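Alanine dehydrogenase (Archaeoglobus fulgidus, PDB 1OMO) catalyses the NAD+-dependent oxidative deamination of L-alanine to pyruvate and the reverse reductive amination, working as a homodimer. Local coordinates at residues L6-V11 / V98-Y103; E12-M17 / E306-K311; S186-L191 / E209-N214; L231-I236 / E283-F288; K35-P40 / P55-G60. All coordinates share one frame; numbering follows the deposited sequence.

Contact 1: residues L6-V11 / V98-Y103; sequences LTQEEV and VMDATY
Asp100 turns its carboxylate under the first turn of helix 8-12, where OD2 lies 3.0 Å from Gln8 CG and about as close to CB. With CG anti to its backbone N (chi1 163°), Asp100 also reaches forward along its own chain. OD1 takes two bonds from Thr102: one from N, well above the carboxylate plane, which makes an Asx turn, and one from OG1 at 2.8 Å on the syn lone pair. OD2 receives a long, straight bond from Tyr103 N, 3.3 Å away, an Asx motif at the start of helix 102-120, so the group cannot easily rotate. An alanine here would probably leave Thr102 N and Tyr103 N without these acceptors and open a gap beneath Gln8. Gln8 itself runs out extended, its CG 4.0 Å from Tyr103 CB, and its NE2 bonds to Glu12. Beside this, Leu6 and Met99 lie side by side and point the same way, CB to CB 3.9 Å. Val11 crosses Met99 at about a right angle, its CG2 4.2 Å from Met99 CB. Helix 294-311 covers this apolar side through Val304, while Phe320 of the second subunit packs on Gln8 and Asp100. Leu6 N to Val98 O (3.0 Å) and Asp100 N to Leu6 O (3.0 Å) complete a parallel bridge between strands 3-6 and 95-100, with a Thr7-Glu10 capping box starting the helix that follows.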
# COMPACT_ATOMS: atom_id res chain seq x y z
N LEU A 6 11.14 6.01 -14.14
CA LEU A 6 12.51 5.49 -14.12
C LEU A 6 12.58 3.97 -14.19
O LEU A 6 11.95 3.24 -13.41
CB LEU A 6 13.26 5.96 -12.87
CG LEU A 6 13.68 7.43 -12.79
CD1 LEU A 6 14.35 7.64 -11.47
CD2 LEU A 6 14.62 7.83 -13.93
N THR A 7 13.35 3.52 -15.17
CA THR A 7 13.56 2.11 -15.45
C THR A 7 14.66 1.51 -14.57
O THR A 7 15.48 2.23 -14.00
CB THR A 7 14.03 1.94 -16.88
OG1 THR A 7 15.36 2.40 -16.99
CG2 THR A 7 13.28 2.82 -17.78
N GLN A 8 14.72 0.18 -14.49
CA GLN A 8 15.76 -0.43 -13.67
C GLN A 8 17.15 -0.02 -14.16
O GLN A 8 18.01 0.35 -13.36
CB GLN A 8 15.65 -1.95 -13.67
CG GLN A 8 16.65 -2.62 -12.75
CD GLN A 8 16.63 -4.12 -12.87
OE1 GLN A 8 15.63 -4.70 -13.28
NE2 GLN A 8 17.74 -4.75 -12.50
N GLU A 9 17.37 -0.07 -15.47
CA GLU A 9 18.65 0.31 -16.04
C GLU A 9 18.99 1.74 -15.64
O GLU A 9 20.12 2.03 -15.28
CB GLU A 9 18.63 0.16 -17.57
CG GLU A 9 19.95 0.51 -18.27
CD GLU A 9 20.21 -0.29 -19.57
OE1 GLU A 9 19.32 -0.32 -20.47
OE2 GLU A 9 21.31 -0.88 -19.70
N GLU A 10 18.00 2.63 -15.68
CA GLU A 10 18.24 4.03 -15.31
C GLU A 10 18.55 4.13 -13.84
O GLU A 10 19.59 4.70 -13.47
CB GLU A 10 17.03 4.92 -15.66
CG GLU A 10 16.90 5.20 -17.17
CD GLU A 10 15.52 5.69 -17.60
OE1 GLU A 10 15.40 6.24 -18.72
OE2 GLU A 10 14.54 5.52 -16.84
N VAL A 11 17.68 3.57 -12.99
CA VAL A 11 17.91 3.64 -11.55
C VAL A 11 19.31 3.13 -11.14
O VAL A 11 19.94 3.75 -10.29
CB VAL A 11 16.83 2.88 -10.77
CG1 VAL A 11 17.16 2.83 -9.26
CG2 VAL A 11 15.51 3.55 -11.00
N VAL A 98 7.63 7.31 -10.56
CA VAL A 98 7.26 5.91 -10.51
C VAL A 98 8.55 5.30 -11.01
O VAL A 98 8.93 5.52 -12.17
CB VAL A 98 6.12 5.55 -11.49
CG1 VAL A 98 5.96 4.04 -11.53
CG2 VAL A 98 4.80 6.18 -11.03
N MET A 99 9.24 4.56 -10.14
CA MET A 99 10.53 3.94 -10.46
C MET A 99 10.63 2.45 -10.18
O MET A 99 9.88 1.89 -9.37
CB MET A 99 11.68 4.46 -9.61
CG MET A 99 11.57 4.60 -8.14
SD MET A 99 13.07 5.56 -7.68
CE MET A 99 12.37 7.16 -7.95
N ASP A 100 11.62 1.84 -10.79
CA ASP A 100 11.90 0.45 -10.52
C ASP A 100 12.52 0.46 -9.13
O ASP A 100 13.38 1.29 -8.83
CB ASP A 100 12.96 -0.12 -11.47
CG ASP A 100 13.55 -1.43 -10.93
OD1 ASP A 100 12.76 -2.34 -10.67
OD2 ASP A 100 14.77 -1.56 -10.73
N ALA A 101 12.08 -0.44 -8.28
CA ALA A 101 12.67 -0.54 -6.95
C ALA A 101 13.24 -1.97 -6.84
O ALA A 101 13.56 -2.43 -5.73
CB ALA A 101 11.63 -0.28 -5.86
N THR A 102 13.38 -2.67 -7.97
CA THR A 102 13.87 -4.05 -7.91
C THR A 102 15.32 -4.02 -7.52
O THR A 102 15.74 -4.64 -6.56
CB THR A 102 13.70 -4.82 -9.26
OG1 THR A 102 12.31 -4.88 -9.61
CG2 THR A 102 14.24 -6.27 -9.12
N TYR A 103 16.09 -3.24 -8.25
CA TYR A 103 17.49 -3.13 -7.94
C TYR A 103 17.77 -2.45 -6.61
O TYR A 103 18.63 -2.91 -5.86
CB TYR A 103 18.18 -2.38 -9.06
CG TYR A 103 19.63 -2.02 -8.79
CD1 TYR A 103 19.99 -0.72 -8.45
CD2 TYR A 103 20.65 -2.97 -8.96
CE1 TYR A 103 21.33 -0.37 -8.29
CE2 TYR A 103 21.96 -2.62 -8.80
CZ TYR A 103 22.30 -1.32 -8.46
OH TYR A 103 23.61 -0.98 -8.27

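Contact 2: residues E12-M17 / E306-K311; sequences ESLISM and ENALSK
Leu14 meets helix 294-311 with both its backbone and its side chain, and this is where the contact is close. Its CD2 methyl comes to 3.7 Å from Ala308 CB, and CG lies over the start of the same residue, 4.0 Å from Ala308 N. The small alanine lets the leucine settle against the helix backbone, and Leu6 and Val304 close in around the leucine. Next to this apolar patch, Asn307 ND2 gives a short, nearly straight bond of 2.7 Å to Leu14 O. The carbonyl oxygen lies almost in the amide plane, only 5° out of it, although the nitrogen stands 32° off the carbonyl plane. CG of Asn307 sits beside its own backbone N (chi1 -79°), and from there ND2 reaches Leu14 O. The same ND2 also bonds to Glu19 OE2, so two acceptors fix how the amide is turned. In the fold, this joins the linker between helices 8-12 and 17-32 to the last turns of the long helix near the C-terminus, bringing the two ends of the chain together away from the catalytic and NAD sites. Toward solvent the fit slackens. Lys311 stretches out fully, yet its NZ stops 3.9 Å from Ser13 O. A water spans Ser13 O and Lys311 NZ by weak bonds of 3.3 Å each. Ser13 and Lys311 are both exposed, and Ser13 OG turns back to Glu10 O.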
# COMPACT_ATOMS: atom_id res chain seq x y z
N GLU A 12 19.78 2.05 -11.78
CA GLU A 12 21.10 1.47 -11.50
C GLU A 12 22.23 2.46 -11.66
O GLU A 12 23.24 2.38 -10.97
CB GLU A 12 21.37 0.24 -12.40
CG GLU A 12 20.48 -0.95 -12.02
CD GLU A 12 20.85 -2.26 -12.70
OE1 GLU A 12 21.91 -2.33 -13.35
OE2 GLU A 12 20.07 -3.23 -12.54
N SER A 13 22.04 3.43 -12.55
CA SER A 13 23.07 4.42 -12.77
C SER A 13 22.82 5.69 -11.94
O SER A 13 23.49 6.71 -12.16
CB SER A 13 23.12 4.82 -14.25
OG SER A 13 22.03 5.68 -14.61
N LEU A 14 21.88 5.63 -11.00
CA LEU A 14 21.54 6.82 -10.21
C LEU A 14 21.85 6.81 -8.72
O LEU A 14 21.55 7.79 -8.04
CB LEU A 14 20.05 7.14 -10.41
CG LEU A 14 19.61 8.19 -11.45
CD1 LEU A 14 20.66 8.34 -12.50
CD2 LEU A 14 18.26 7.82 -12.06
N ILE A 15 22.42 5.72 -8.21
CA ILE A 15 22.80 5.64 -6.80
C ILE A 15 24.06 4.84 -6.67
O ILE A 15 24.29 3.88 -7.40
CB ILE A 15 21.82 4.89 -5.84
CG1 ILE A 15 20.52 5.62 -5.60
CG2 ILE A 15 22.42 4.89 -4.43
CD1 ILE A 15 19.98 5.30 -4.16
N SER A 16 24.82 5.23 -5.68
CA SER A 16 26.09 4.62 -5.31
C SER A 16 25.83 3.75 -4.08
O SER A 16 24.92 4.04 -3.32
CB SER A 16 27.05 5.75 -4.91
OG SER A 16 28.33 5.22 -4.75
N MET A 17 26.63 2.71 -3.87
CA MET A 17 26.44 1.88 -2.69
C MET A 17 26.71 2.80 -1.51
O MET A 17 26.07 2.68 -0.47
CB MET A 17 27.42 0.71 -2.66
CG MET A 17 27.48 -0.02 -1.29
SD MET A 17 25.87 -0.62 -0.74
CE MET A 17 25.69 -2.20 -1.56
N GLU A 306 16.47 12.69 -6.99
CA GLU A 306 17.25 13.92 -7.10
C GLU A 306 18.41 13.74 -8.05
O GLU A 306 18.76 14.65 -8.79
CB GLU A 306 17.70 14.38 -5.70
CG GLU A 306 16.50 14.78 -4.84
CD GLU A 306 16.83 15.12 -3.42
OE1 GLU A 306 15.92 15.53 -2.68
OE2 GLU A 306 18.00 14.99 -3.01
N ASN A 307 19.03 12.56 -8.07
CA ASN A 307 20.12 12.38 -9.00
C ASN A 307 19.57 12.31 -10.41
O ASN A 307 20.28 12.60 -11.36
CB ASN A 307 20.90 11.12 -8.70
CG ASN A 307 21.87 11.30 -7.56
OD1 ASN A 307 22.24 12.41 -7.22
ND2 ASN A 307 22.30 10.20 -6.97
N ALA A 308 18.32 11.89 -10.54
CA ALA A 308 17.69 11.79 -11.83
C ALA A 308 17.42 13.20 -12.38
O ALA A 308 17.63 13.46 -13.57
CB ALA A 308 16.40 10.98 -11.72
N LEU A 309 16.94 14.12 -11.54
CA LEU A 309 16.70 15.48 -12.03
C LEU A 309 18.05 16.03 -12.52
O LEU A 309 18.15 16.55 -13.64
CB LEU A 309 16.18 16.36 -10.92
CG LEU A 309 14.90 15.80 -10.33
CD1 LEU A 309 14.45 16.72 -9.21
CD2 LEU A 309 13.81 15.69 -11.38
N SER A 310 19.08 15.89 -11.69
CA SER A 310 20.42 16.37 -12.01
C SER A 310 21.00 15.93 -13.32
O SER A 310 21.63 16.73 -14.00
CB SER A 310 21.42 15.97 -10.93
OG SER A 310 21.14 16.71 -9.76
N LYS A 311 20.81 14.67 -13.70
CA LYS A 311 21.38 14.19 -14.94
C LYS A 311 20.40 14.11 -16.10
O LYS A 311 20.72 13.53 -17.14
CB LYS A 311 22.02 12.83 -14.72
CG LYS A 311 23.11 12.83 -13.67
CD LYS A 311 23.71 11.44 -13.57
CE LYS A 311 24.97 11.45 -12.73
NZ LYS A 311 25.48 10.06 -12.56
O HOH W 1 23.81 8.48 -14.96

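Contact 3: residues S186-L191 / E209-N214; sequences SRCDVL and EGTHIN
His212 N to Asp189 O, at 2.7 Å, begins a run of three backbone hydrogen bonds between the two strands. Leu191 N gives to His212 O at 2.8 Å, and Asn214 N gives to Leu191 O at 2.7 Å. Asp189 O carries a second load: a water donates to it and to Gly210 O, joining the two segments where the pairing begins. Another water bridges Ser186 O and Thr211 OG1, and that hydroxyl also bonds to Glu208 O. On one side of the sheet, His212 NE2 donates 2.7 Å to Asn214 OD1. The acceptor lies near the imidazole plane, but the nitrogen stands well above the amide's carbonyl plane. Because ND1 bonds to Thr286 OG1, the ring is gripped at both nitrogens and its rotation is set. Strands 190-193 and 212-215 are parallel neighbours in the middle of the Rossmann-type sheet of the NAD domain, and the side chain of Asn214 lies about 10 Å from the bound NAD. Further out comes the packing. Val190 CG1 rests at the edge of the His212 ring, 4.2 Å from CD2. On the other face Leu191 CB approaches Ile213 CG1 to 4.2 Å. With Ile213 CG2 anti to its backbone N, that methyl lies 3.4 Å from Leu191 O. Asp189 turns its carboxylate to Arg122 and the start of strand 127-131.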
# COMPACT_ATOMS: atom_id res chain seq x y z
N SER A 186 31.19 -20.84 8.35
CA SER A 186 30.61 -20.27 9.57
C SER A 186 31.65 -19.79 10.59
O SER A 186 31.33 -19.03 11.50
CB SER A 186 29.74 -21.30 10.27
OG SER A 186 28.74 -21.73 9.40
N ARG A 187 32.87 -20.28 10.43
CA ARG A 187 33.98 -19.93 11.29
C ARG A 187 34.56 -18.66 10.71
O ARG A 187 35.31 -18.72 9.74
CB ARG A 187 35.00 -21.08 11.25
CG ARG A 187 36.33 -20.80 11.90
CD ARG A 187 37.05 -22.11 12.16
NE ARG A 187 36.33 -22.93 13.13
CZ ARG A 187 35.98 -24.19 12.91
NH1 ARG A 187 35.32 -24.87 13.84
NH2 ARG A 187 36.29 -24.77 11.75
N CYS A 188 34.22 -17.53 11.30
CA CYS A 188 34.67 -16.24 10.79
C CYS A 188 34.41 -15.14 11.80
O CYS A 188 33.91 -15.42 12.88
CB CYS A 188 33.90 -15.91 9.51
SG CYS A 188 32.10 -15.90 9.79
N ASP A 189 34.73 -13.90 11.47
CA ASP A 189 34.45 -12.78 12.40
C ASP A 189 33.05 -12.18 12.09
O ASP A 189 32.33 -11.76 12.99
CB ASP A 189 35.52 -11.69 12.28
CG ASP A 189 36.95 -12.25 12.34
OD1 ASP A 189 37.25 -13.03 13.27
OD2 ASP A 189 37.76 -11.92 11.44
N VAL A 190 32.69 -12.16 10.80
CA VAL A 190 31.41 -11.64 10.30
C VAL A 190 30.84 -12.73 9.39
O VAL A 190 31.48 -13.13 8.39
CB VAL A 190 31.64 -10.32 9.48
CG1 VAL A 190 30.31 -9.82 8.87
CG2 VAL A 190 32.23 -9.23 10.42
N LEU A 191 29.66 -13.23 9.74
CA LEU A 191 28.98 -14.28 8.99
C LEU A 191 27.68 -13.71 8.38
O LEU A 191 26.82 -13.23 9.11
CB LEU A 191 28.68 -15.47 9.93
CG LEU A 191 27.85 -16.66 9.42
CD1 LEU A 191 28.59 -17.39 8.28
CD2 LEU A 191 27.57 -17.64 10.58
N GLU A 209 32.98 -17.36 19.37
CA GLU A 209 32.79 -16.16 20.14
C GLU A 209 33.23 -14.98 19.27
O GLU A 209 34.06 -15.16 18.37
CB GLU A 209 33.68 -16.20 21.39
CG GLU A 209 33.39 -17.33 22.35
CD GLU A 209 34.12 -17.18 23.69
OE1 GLU A 209 33.82 -17.97 24.61
OE2 GLU A 209 34.98 -16.29 23.83
N GLY A 210 32.67 -13.80 19.53
CA GLY A 210 33.03 -12.60 18.79
C GLY A 210 32.48 -12.48 17.37
O GLY A 210 32.75 -11.50 16.67
N THR A 211 31.73 -13.48 16.94
CA THR A 211 31.19 -13.41 15.59
C THR A 211 29.99 -12.46 15.48
O THR A 211 29.14 -12.40 16.37
CB THR A 211 30.70 -14.79 15.11
OG1 THR A 211 31.74 -15.77 15.27
CG2 THR A 211 30.29 -14.72 13.62
N HIS A 212 29.97 -11.70 14.39
CA HIS A 212 28.82 -10.86 14.13
C HIS A 212 28.10 -11.50 12.96
O HIS A 212 28.69 -11.70 11.91
CB HIS A 212 29.18 -9.45 13.71
CG HIS A 212 28.02 -8.75 13.14
ND1 HIS A 212 26.89 -8.47 13.89
CD2 HIS A 212 27.70 -8.46 11.86
CE1 HIS A 212 25.92 -8.06 13.09
NE2 HIS A 212 26.39 -8.04 11.85
N ILE A 213 26.81 -11.79 13.11
CA ILE A 213 26.06 -12.42 12.04
C ILE A 213 25.03 -11.48 11.39
O ILE A 213 24.17 -10.90 12.07
CB ILE A 213 25.28 -13.65 12.55
CG1 ILE A 213 26.21 -14.61 13.27
CG2 ILE A 213 24.62 -14.40 11.37
CD1 ILE A 213 25.46 -15.76 13.92
N ASN A 214 25.16 -11.30 10.09
CA ASN A 214 24.17 -10.51 9.40
C ASN A 214 23.20 -11.60 8.95
O ASN A 214 23.52 -12.38 8.05
CB ASN A 214 24.77 -9.81 8.19
CG ASN A 214 25.17 -8.38 8.48
OD1 ASN A 214 24.94 -7.86 9.57
ND2 ASN A 214 25.76 -7.74 7.50
O HOH W 2 32.26 -18.12 13.93
O HOH W 3 32.73 -9.62 14.93

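Contact 4: residues L231-I236 / E283-F288; sequences LKKAKI and EEITIF
Lys235 and Ile287 join two parallel strands, 234-238 and 285-289, in the half of the nucleotide-binding sheet that follows strand 212-215, and a salt bridge closes the outer end. The short strand segments come within 4.6 Å of each other, their directions 25° apart. Lys235 N donates to Ile285 O at 2.9 Å, nearly along the C=O axis, and Lys235 O accepts from Ile287 N. This is the parallel pairing of a Rossmann-type domain: strand 285-289 lies between 212-215 and 234-238, and Ser290, just beyond it, binds NAD. On one face Lys235 stays straight through CD, then bends at chi3 (-73°), which turns CE toward the carboxylate of Glu284; NZ lies in front of its two oxygens. The nitrogen bonds to OE1 at 3.1 Å on its syn lone pair and more weakly to OE2, with Gly278 O as a further partner. Glu284 reaches up with CG between its backbone N and carbonyl carbon, and OE1 also takes the amides of Glu280 and Ser281. An alanine here would probably leave the Lys235 ammonium without this charged partner and those two amides without this acceptor. The opposite face is apolar. Ile287 CD1 meets Leu231 CD2 at 3.5 Å, the two side chains at about a right angle, and Ala234 CB at 3.9 Å. Ala234 CB also touches Ile285 CG2 at 3.7 Å. Near the solvent, Lys233 folds its aliphatic chain across Ile285, CE lying 3.4 Å from CD1.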
# COMPACT_ATOMS: atom_id res chain seq x y z
N LEU A 231 20.64 -18.07 18.77
CA LEU A 231 19.82 -16.94 19.21
C LEU A 231 19.87 -16.76 20.72
O LEU A 231 20.04 -15.63 21.21
CB LEU A 231 18.36 -17.11 18.74
CG LEU A 231 18.09 -17.11 17.22
CD1 LEU A 231 16.56 -17.19 16.94
CD2 LEU A 231 18.69 -15.84 16.62
N LYS A 232 19.73 -17.86 21.45
CA LYS A 232 19.75 -17.83 22.92
C LYS A 232 21.01 -17.20 23.52
O LYS A 232 20.98 -16.57 24.57
CB LYS A 232 19.65 -19.25 23.47
CG LYS A 232 18.39 -19.97 23.14
CD LYS A 232 18.46 -21.35 23.71
CE LYS A 232 17.22 -22.14 23.41
NZ LYS A 232 17.27 -23.49 24.03
N LYS A 233 22.11 -17.42 22.83
CA LYS A 233 23.45 -17.02 23.25
C LYS A 233 23.94 -15.70 22.66
O LYS A 233 25.11 -15.32 22.86
CB LYS A 233 24.39 -18.19 22.86
CG LYS A 233 25.83 -17.87 22.49
CD LYS A 233 26.62 -19.15 22.03
CE LYS A 233 26.19 -19.63 20.65
NZ LYS A 233 27.28 -20.43 19.93
N ALA A 234 23.06 -14.96 21.98
CA ALA A 234 23.52 -13.75 21.31
C ALA A 234 22.78 -12.46 21.64
O ALA A 234 21.68 -12.47 22.18
CB ALA A 234 23.49 -13.98 19.76
N LYS A 235 23.43 -11.34 21.32
CA LYS A 235 22.81 -10.04 21.47
C LYS A 235 22.15 -9.84 20.08
O LYS A 235 22.82 -9.66 19.05
CB LYS A 235 23.87 -8.97 21.74
CG LYS A 235 23.31 -7.57 21.70
CD LYS A 235 24.36 -6.52 22.10
CE LYS A 235 24.66 -6.54 23.60
NZ LYS A 235 25.87 -5.74 23.99
N ILE A 236 20.83 -9.91 20.06
CA ILE A 236 20.08 -9.78 18.82
C ILE A 236 19.67 -8.33 18.55
O ILE A 236 19.07 -7.68 19.39
CB ILE A 236 18.81 -10.66 18.87
CG1 ILE A 236 19.17 -12.09 19.27
CG2 ILE A 236 18.10 -10.67 17.50
CD1 ILE A 236 17.94 -12.95 19.59
N GLU A 283 33.82 -10.98 23.33
CA GLU A 283 33.37 -12.36 23.39
C GLU A 283 31.98 -12.59 22.80
O GLU A 283 31.74 -13.58 22.11
CB GLU A 283 33.40 -12.84 24.84
CG GLU A 283 34.82 -12.87 25.44
CD GLU A 283 35.45 -11.47 25.65
OE1 GLU A 283 36.65 -11.28 25.31
OE2 GLU A 283 34.74 -10.57 26.18
N GLU A 284 31.07 -11.66 23.04
CA GLU A 284 29.71 -11.84 22.58
C GLU A 284 29.47 -12.10 21.11
O GLU A 284 30.25 -11.72 20.22
CB GLU A 284 28.83 -10.66 23.03
CG GLU A 284 29.20 -9.29 22.52
CD GLU A 284 28.28 -8.22 23.09
OE1 GLU A 284 28.54 -7.01 22.94
OE2 GLU A 284 27.26 -8.60 23.70
N ILE A 285 28.38 -12.81 20.86
CA ILE A 285 27.98 -13.10 19.50
C ILE A 285 26.88 -12.10 19.20
O ILE A 285 25.91 -12.04 19.94
CB ILE A 285 27.37 -14.51 19.36
CG1 ILE A 285 28.48 -15.54 19.59
CG2 ILE A 285 26.67 -14.64 17.96
CD1 ILE A 285 28.04 -17.03 19.51
N THR A 286 27.04 -11.30 18.14
CA THR A 286 26.00 -10.33 17.79
C THR A 286 25.25 -10.78 16.55
O THR A 286 25.81 -11.49 15.69
CB THR A 286 26.57 -8.88 17.57
OG1 THR A 286 27.70 -8.93 16.68
CG2 THR A 286 26.96 -8.23 18.90
N ILE A 287 23.98 -10.40 16.48
CA ILE A 287 23.14 -10.72 15.35
C ILE A 287 22.32 -9.53 14.88
O ILE A 287 21.68 -8.86 15.67
CB ILE A 287 22.11 -11.86 15.64
CG1 ILE A 287 22.79 -13.22 15.82
CG2 ILE A 287 21.16 -11.98 14.41
CD1 ILE A 287 21.81 -14.33 16.28
N PHE A 288 22.35 -9.27 13.58
CA PHE A 288 21.52 -8.25 13.00
C PHE A 288 20.44 -9.03 12.18
O PHE A 288 20.76 -9.67 11.18
CB PHE A 288 22.30 -7.32 12.06
CG PHE A 288 21.40 -6.42 11.23
CD1 PHE A 288 21.49 -6.40 9.84
CD2 PHE A 288 20.48 -5.58 11.84
CE1 PHE A 288 20.67 -5.55 9.08
CE2 PHE A 288 19.67 -4.73 11.10
CZ PHE A 288 19.76 -4.71 9.71
O HOH W 4 26.85 -13.66 23.10

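Contact 5: residues K35-P40 / P55-G60; sequences KAQMPP and PAHLMG
Gln37 faces His57 across an antiparallel hydrogen-bonded pair, and its side chain slants across that of the histidine. Its CB starts 4.0 Å from His57 CB and equally far from His57 O. CG stands anti to the backbone N (chi1 -179°), and the chain continues extended through CD, taking the amide to the edge of the imidazole. At the tip the modelled OE1 lies at the ring edge, in its plane, 3.3 Å from His57 ND1; the amide is probably turned over, so which of its two ends faces the ring remains doubtful. Amide and ring planes are 46° apart. Beneath, the backbones hold the pair firmly: Gln37 N donates to His57 O at 2.8 Å, and His57 N returns a bond to Gln37 O at 3.0 Å. The bridge stands alone. It lays the loop between helix 17-32 and strand 42-45 along strand 50-58 of the mixed sheet, which belongs to the domain that builds the dimer. The second subunit packs here too: its Phe46 meets the His57 ring edge-to-face, and its Trp66 touches Pro55. On one flank of the bridge Ala36 CB sits against Leu58 CB at 3.6 Å. On the other, Pro39 CD comes to 3.5 Å from Pro55 O and 4.1 Å from Pro55 CG, the rings crossing at a slant. A water at each end carries the pairing on, one between Lys35 O and Met59 N, the other donating to Pro39 O and Pro55 O. Met38 bends its tip away toward Ile295 and Leu293 of the same chain.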
# COMPACT_ATOMS: atom_id res chain seq x y z
N LYS A 35 11.38 10.73 13.87
CA LYS A 35 11.26 11.66 12.75
C LYS A 35 10.94 11.00 11.39
O LYS A 35 11.18 11.56 10.33
CB LYS A 35 12.51 12.51 12.65
CG LYS A 35 12.68 13.40 13.86
CD LYS A 35 13.98 14.19 13.82
CE LYS A 35 14.19 14.97 15.11
NZ LYS A 35 15.35 15.87 14.92
N ALA A 36 10.39 9.79 11.45
CA ALA A 36 10.00 9.06 10.24
C ALA A 36 8.70 8.35 10.57
O ALA A 36 8.45 7.98 11.71
CB ALA A 36 11.05 8.05 9.82
N GLN A 37 7.88 8.15 9.57
CA GLN A 37 6.62 7.49 9.79
C GLN A 37 6.65 6.18 8.95
O GLN A 37 7.13 6.17 7.81
CB GLN A 37 5.55 8.50 9.37
CG GLN A 37 4.09 8.15 9.50
CD GLN A 37 3.19 9.32 9.02
OE1 GLN A 37 3.56 10.08 8.10
NE2 GLN A 37 2.02 9.46 9.63
N MET A 38 6.20 5.07 9.52
CA MET A 38 6.20 3.83 8.77
C MET A 38 5.20 2.79 9.25
O MET A 38 5.37 2.21 10.32
CB MET A 38 7.62 3.19 8.75
CG MET A 38 7.72 1.88 7.98
SD MET A 38 9.33 1.09 8.03
CE MET A 38 9.36 0.62 9.72
N PRO A 39 4.13 2.56 8.47
CA PRO A 39 3.14 1.57 8.86
C PRO A 39 3.68 0.18 8.57
O PRO A 39 4.65 0.01 7.84
CB PRO A 39 1.96 1.89 7.95
CG PRO A 39 2.07 3.38 7.76
CD PRO A 39 3.56 3.52 7.51
N PRO A 40 3.07 -0.84 9.18
CA PRO A 40 3.46 -2.24 8.98
C PRO A 40 3.28 -2.56 7.48
O PRO A 40 2.48 -1.91 6.79
CB PRO A 40 2.44 -3.00 9.83
CG PRO A 40 2.12 -2.02 10.93
CD PRO A 40 2.01 -0.72 10.20
N PRO A 55 4.69 1.45 2.64
CA PRO A 55 4.71 2.93 2.61
C PRO A 55 5.55 3.54 3.70
O PRO A 55 5.70 2.96 4.76
CB PRO A 55 3.23 3.30 2.77
CG PRO A 55 2.77 2.25 3.73
CD PRO A 55 3.44 0.96 3.26
N ALA A 56 6.10 4.72 3.45
CA ALA A 56 6.92 5.41 4.45
C ALA A 56 7.09 6.90 4.17
O ALA A 56 7.02 7.34 3.04
CB ALA A 56 8.30 4.75 4.56
N HIS A 57 7.35 7.66 5.21
CA HIS A 57 7.55 9.08 5.10
C HIS A 57 8.76 9.51 5.95
O HIS A 57 8.81 9.19 7.17
CB HIS A 57 6.30 9.80 5.61
CG HIS A 57 6.44 11.28 5.71
ND1 HIS A 57 5.72 12.03 6.62
CD2 HIS A 57 7.19 12.17 5.01
CE1 HIS A 57 6.03 13.31 6.48
NE2 HIS A 57 6.92 13.42 5.51
N LEU A 58 9.72 10.20 5.32
CA LEU A 58 10.90 10.74 6.01
C LEU A 58 11.79 11.49 5.02
O LEU A 58 11.59 11.42 3.79
CB LEU A 58 11.75 9.65 6.67
CG LEU A 58 12.69 8.93 5.71
CD1 LEU A 58 13.71 8.05 6.48
CD2 LEU A 58 11.84 8.09 4.76
N MET A 59 12.77 12.22 5.54
CA MET A 59 13.69 12.96 4.71
C MET A 59 12.99 13.86 3.71
O MET A 59 13.56 14.19 2.68
CB MET A 59 14.61 11.99 3.97
CG MET A 59 15.27 10.99 4.88
SD MET A 59 16.23 9.82 3.96
CE MET A 59 17.50 9.43 5.13
N GLY A 60 11.76 14.23 4.00
CA GLY A 60 11.04 15.11 3.12
C GLY A 60 10.23 14.51 2.00
O GLY A 60 9.66 15.24 1.19
O HOH W 5 12.19 12.90 8.19
O HOH W 6 6.01 0.08 5.51

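The five contacts fall into two regions. Contacts 1 and 2 have centres 11 Å apart and touch through Leu6, Leu14 and Ala308; their segments alternate along the chain, so the N-terminal strand and loop meet first strand 95-100, then the late helix 294-311. Contact 5 reaches the same mixed sheet as contact 1, with centres 21 Å apart, and both touch the second subunit. Contacts 3 and 4 are centred 10 Å apart in the parallel NAD-binding sheet, where strands 212-215 and 285-289 are neighbours. Both are nested in the loop that contact 2 closes, so the nucleotide-binding sheet is an excursion from a domain completed by both chain ends.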